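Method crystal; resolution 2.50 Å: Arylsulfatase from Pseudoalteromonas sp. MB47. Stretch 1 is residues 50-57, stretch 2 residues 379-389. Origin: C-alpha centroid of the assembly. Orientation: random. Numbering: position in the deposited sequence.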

# COMPACT_ATOMS: atom_id res chain seq x y z
N ARG A 50 -22.83 -30.71 -48.60
CA ARG A 50 -23.39 -29.44 -48.16
C ARG A 50 -22.38 -28.73 -47.28
O ARG A 50 -21.36 -29.30 -46.87
CB ARG A 50 -24.72 -29.63 -47.43
CG ARG A 50 -24.65 -30.44 -46.14
CD ARG A 50 -26.02 -30.46 -45.46
NE ARG A 50 -26.01 -31.10 -44.16
CZ ARG A 50 -26.42 -32.35 -43.93
NH1 ARG A 50 -26.86 -33.11 -44.92
NH2 ARG A 50 -26.38 -32.84 -42.70
N LYS A 51 -22.66 -27.46 -47.00
CA LYS A 51 -21.76 -26.64 -46.20
C LYS A 51 -21.62 -27.20 -44.79
O LYS A 51 -22.50 -27.93 -44.31
CB LYS A 51 -22.27 -25.20 -46.15
CG LYS A 51 -22.18 -24.45 -47.47
CD LYS A 51 -22.90 -23.12 -47.40
CE LYS A 51 -22.85 -22.38 -48.73
NZ LYS A 51 -23.76 -21.20 -48.73
N PRO A 52 -20.53 -26.88 -44.11
CA PRO A 52 -20.30 -27.45 -42.78
C PRO A 52 -21.15 -26.81 -41.70
O PRO A 52 -21.59 -25.66 -41.80
CB PRO A 52 -18.81 -27.17 -42.53
CG PRO A 52 -18.52 -25.95 -43.33
CD PRO A 52 -19.39 -26.05 -44.57
N ASN A 53 -21.39 -27.59 -40.65
CA ASN A 53 -22.02 -27.08 -39.44
C ASN A 53 -20.98 -26.40 -38.57
O ASN A 53 -19.78 -26.68 -38.65
CB ASN A 53 -22.68 -28.21 -38.64
CG ASN A 53 -23.44 -29.18 -39.51
OD1 ASN A 53 -24.32 -28.80 -40.28
ND2 ASN A 53 -23.10 -30.46 -39.39
N VAL A 54 -21.44 -25.49 -37.72
CA VAL A 54 -20.61 -24.87 -36.71
C VAL A 54 -21.31 -25.01 -35.37
O VAL A 54 -22.51 -24.73 -35.26
CB VAL A 54 -20.33 -23.38 -37.01
CG1 VAL A 54 -19.47 -22.78 -35.90
CG2 VAL A 54 -19.64 -23.23 -38.36
N LEU A 55 -20.58 -25.47 -34.36
CA LEU A 55 -21.06 -25.54 -32.99
C LEU A 55 -20.12 -24.71 -32.13
O LEU A 55 -18.93 -25.03 -32.02
CB LEU A 55 -21.11 -26.99 -32.49
CG LEU A 55 -21.49 -27.18 -31.02
CD1 LEU A 55 -22.91 -26.74 -30.76
CD2 LEU A 55 -21.29 -28.64 -30.62
N VAL A 56 -20.64 -23.63 -31.56
CA VAL A 56 -19.87 -22.76 -30.68
C VAL A 56 -20.32 -23.05 -29.25
O VAL A 56 -21.46 -22.74 -28.87
CB VAL A 56 -20.06 -21.28 -31.03
CG1 VAL A 56 -19.18 -20.41 -30.15
CG2 VAL A 56 -19.76 -21.04 -32.50
N LEU A 57 -19.45 -23.67 -28.47
CA LEU A 57 -19.70 -23.93 -27.06
C LEU A 57 -19.16 -22.75 -26.26
O LEU A 57 -17.94 -22.57 -26.15
CB LEU A 57 -19.05 -25.24 -26.61
CG LEU A 57 -19.55 -26.51 -27.30
CD1 LEU A 57 -18.69 -27.70 -26.90
CD2 LEU A 57 -21.01 -26.75 -26.97
N ASP A 379 -13.48 -12.87 -34.55
CA ASP A 379 -12.95 -13.73 -35.60
C ASP A 379 -13.79 -14.99 -35.78
O ASP A 379 -13.84 -15.54 -36.88
CB ASP A 379 -11.50 -14.09 -35.29
CG ASP A 379 -10.58 -12.88 -35.29
OD1 ASP A 379 -10.98 -11.83 -35.82
OD2 ASP A 379 -9.44 -12.99 -34.77
N ILE A 380 -14.43 -15.46 -34.71
CA ILE A 380 -15.36 -16.58 -34.85
C ILE A 380 -16.53 -16.18 -35.74
O ILE A 380 -16.96 -16.94 -36.62
CB ILE A 380 -15.84 -17.07 -33.47
CG1 ILE A 380 -14.65 -17.54 -32.63
CG2 ILE A 380 -16.86 -18.18 -33.63
CD1 ILE A 380 -14.96 -17.73 -31.16
N TYR A 381 -17.06 -14.98 -35.51
CA TYR A 381 -18.14 -14.46 -36.35
C TYR A 381 -17.71 -14.41 -37.81
O TYR A 381 -18.40 -14.94 -38.69
CB TYR A 381 -18.54 -13.07 -35.84
CG TYR A 381 -19.45 -12.27 -36.73
CD1 TYR A 381 -18.94 -11.54 -37.80
CD2 TYR A 381 -20.81 -12.21 -36.49
CE1 TYR A 381 -19.76 -10.80 -38.61
CE2 TYR A 381 -21.64 -11.46 -37.29
CZ TYR A 381 -21.11 -10.76 -38.35
OH TYR A 381 -21.94 -10.01 -39.16
N MET A 382 -16.57 -13.77 -38.09
CA MET A 382 -16.14 -13.60 -39.47
C MET A 382 -15.73 -14.92 -40.10
O MET A 382 -15.93 -15.12 -41.30
CB MET A 382 -14.99 -12.60 -39.53
CG MET A 382 -14.85 -11.90 -40.88
SD MET A 382 -16.31 -10.93 -41.32
CE MET A 382 -16.25 -9.61 -40.11
N THR A 383 -15.15 -15.83 -39.31
CA THR A 383 -14.85 -17.16 -39.81
C THR A 383 -16.13 -17.91 -40.16
O THR A 383 -16.21 -18.58 -41.19
CB THR A 383 -14.03 -17.93 -38.77
OG1 THR A 383 -12.81 -17.22 -38.50
CG2 THR A 383 -13.70 -19.33 -39.25
N SER A 384 -17.15 -17.80 -39.30
CA SER A 384 -18.43 -18.44 -39.59
C SER A 384 -19.02 -17.93 -40.90
O SER A 384 -19.54 -18.71 -41.70
CB SER A 384 -19.40 -18.20 -38.44
OG SER A 384 -18.95 -18.80 -37.24
N LEU A 385 -18.95 -16.62 -41.13
CA LEU A 385 -19.54 -16.06 -42.34
C LEU A 385 -18.84 -16.57 -43.59
O LEU A 385 -19.49 -16.74 -44.63
CB LEU A 385 -19.50 -14.53 -42.30
CG LEU A 385 -20.26 -13.85 -41.17
CD1 LEU A 385 -20.29 -12.34 -41.41
CD2 LEU A 385 -21.67 -14.40 -41.03
N ARG A 386 -17.53 -16.80 -43.52
CA ARG A 386 -16.81 -17.28 -44.69
C ARG A 386 -17.12 -18.75 -44.96
O ARG A 386 -17.23 -19.17 -46.12
CB ARG A 386 -15.31 -17.06 -44.52
CG ARG A 386 -14.46 -17.56 -45.68
CD ARG A 386 -13.94 -18.96 -45.41
NE ARG A 386 -13.25 -19.52 -46.57
CZ ARG A 386 -11.97 -19.30 -46.87
NH1 ARG A 386 -11.23 -18.52 -46.09
NH2 ARG A 386 -11.44 -19.86 -47.95
N LEU A 387 -17.26 -19.56 -43.90
CA LEU A 387 -17.60 -20.96 -44.09
C LEU A 387 -18.95 -21.12 -44.78
O LEU A 387 -19.16 -22.09 -45.51
CB LEU A 387 -17.61 -21.69 -42.74
CG LEU A 387 -16.25 -21.88 -42.07
CD1 LEU A 387 -16.40 -22.47 -40.68
CD2 LEU A 387 -15.34 -22.75 -42.93
N GLY A 388 -19.86 -20.18 -44.57
CA GLY A 388 -21.14 -20.17 -45.25
C GLY A 388 -21.18 -19.35 -46.52
O GLY A 388 -22.22 -19.32 -47.19
N GLY A 389 -20.09 -18.68 -46.88
CA GLY A 389 -20.02 -17.91 -48.10
C GLY A 389 -20.92 -16.70 -48.12
O GLY A 389 -21.69 -16.51 -49.07

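The apolar centre of the contact is Leu387, whose m,t rotamer carries CD1 to 4.1 Å from Val54 CG2. Pro52 meets the same leucine nearer its backbone, with Pro52 CG 4.4 Å from Leu387 CB. Further along, Val56 CG2 rests 4.2 Å from Ile380 CG2. The helix lies nearly antiparallel to the strand, at 165° with axes 9.8 Å apart at closest approach, so rising numbers on one element meet falling numbers on the other. The strand's alternation supplies the pattern: Val54 and Val56 point toward the helix, while Asn53 points away and makes its hydrogen bonds elsewhere in the structure. Beta-branched valine suits an extended backbone and presents a methyl to the helix.

Between Ile380 and Leu387 on the helix lies Ser384, its CA-to-CB bond directed sideways. Its OG donates a hydrogen bond to Ile380 O at 2.8 Å, which lets a small polar residue sit buried with Val54 CG1 4.2 Å from that OG.

The polar edge is at the helix C-terminus. Lys51 points toward the helix and runs nearly extended (m,t,t,t), bringing NZ to 2.9 Å from Gly388 O in the sole hydrogen bond between the stretches. The positive phi of Gly389 favours glycine and closes a Schellman motif, with Gly389 N bonded to Arg386 O at 3.0 Å. The two stretches together bury 318 Å².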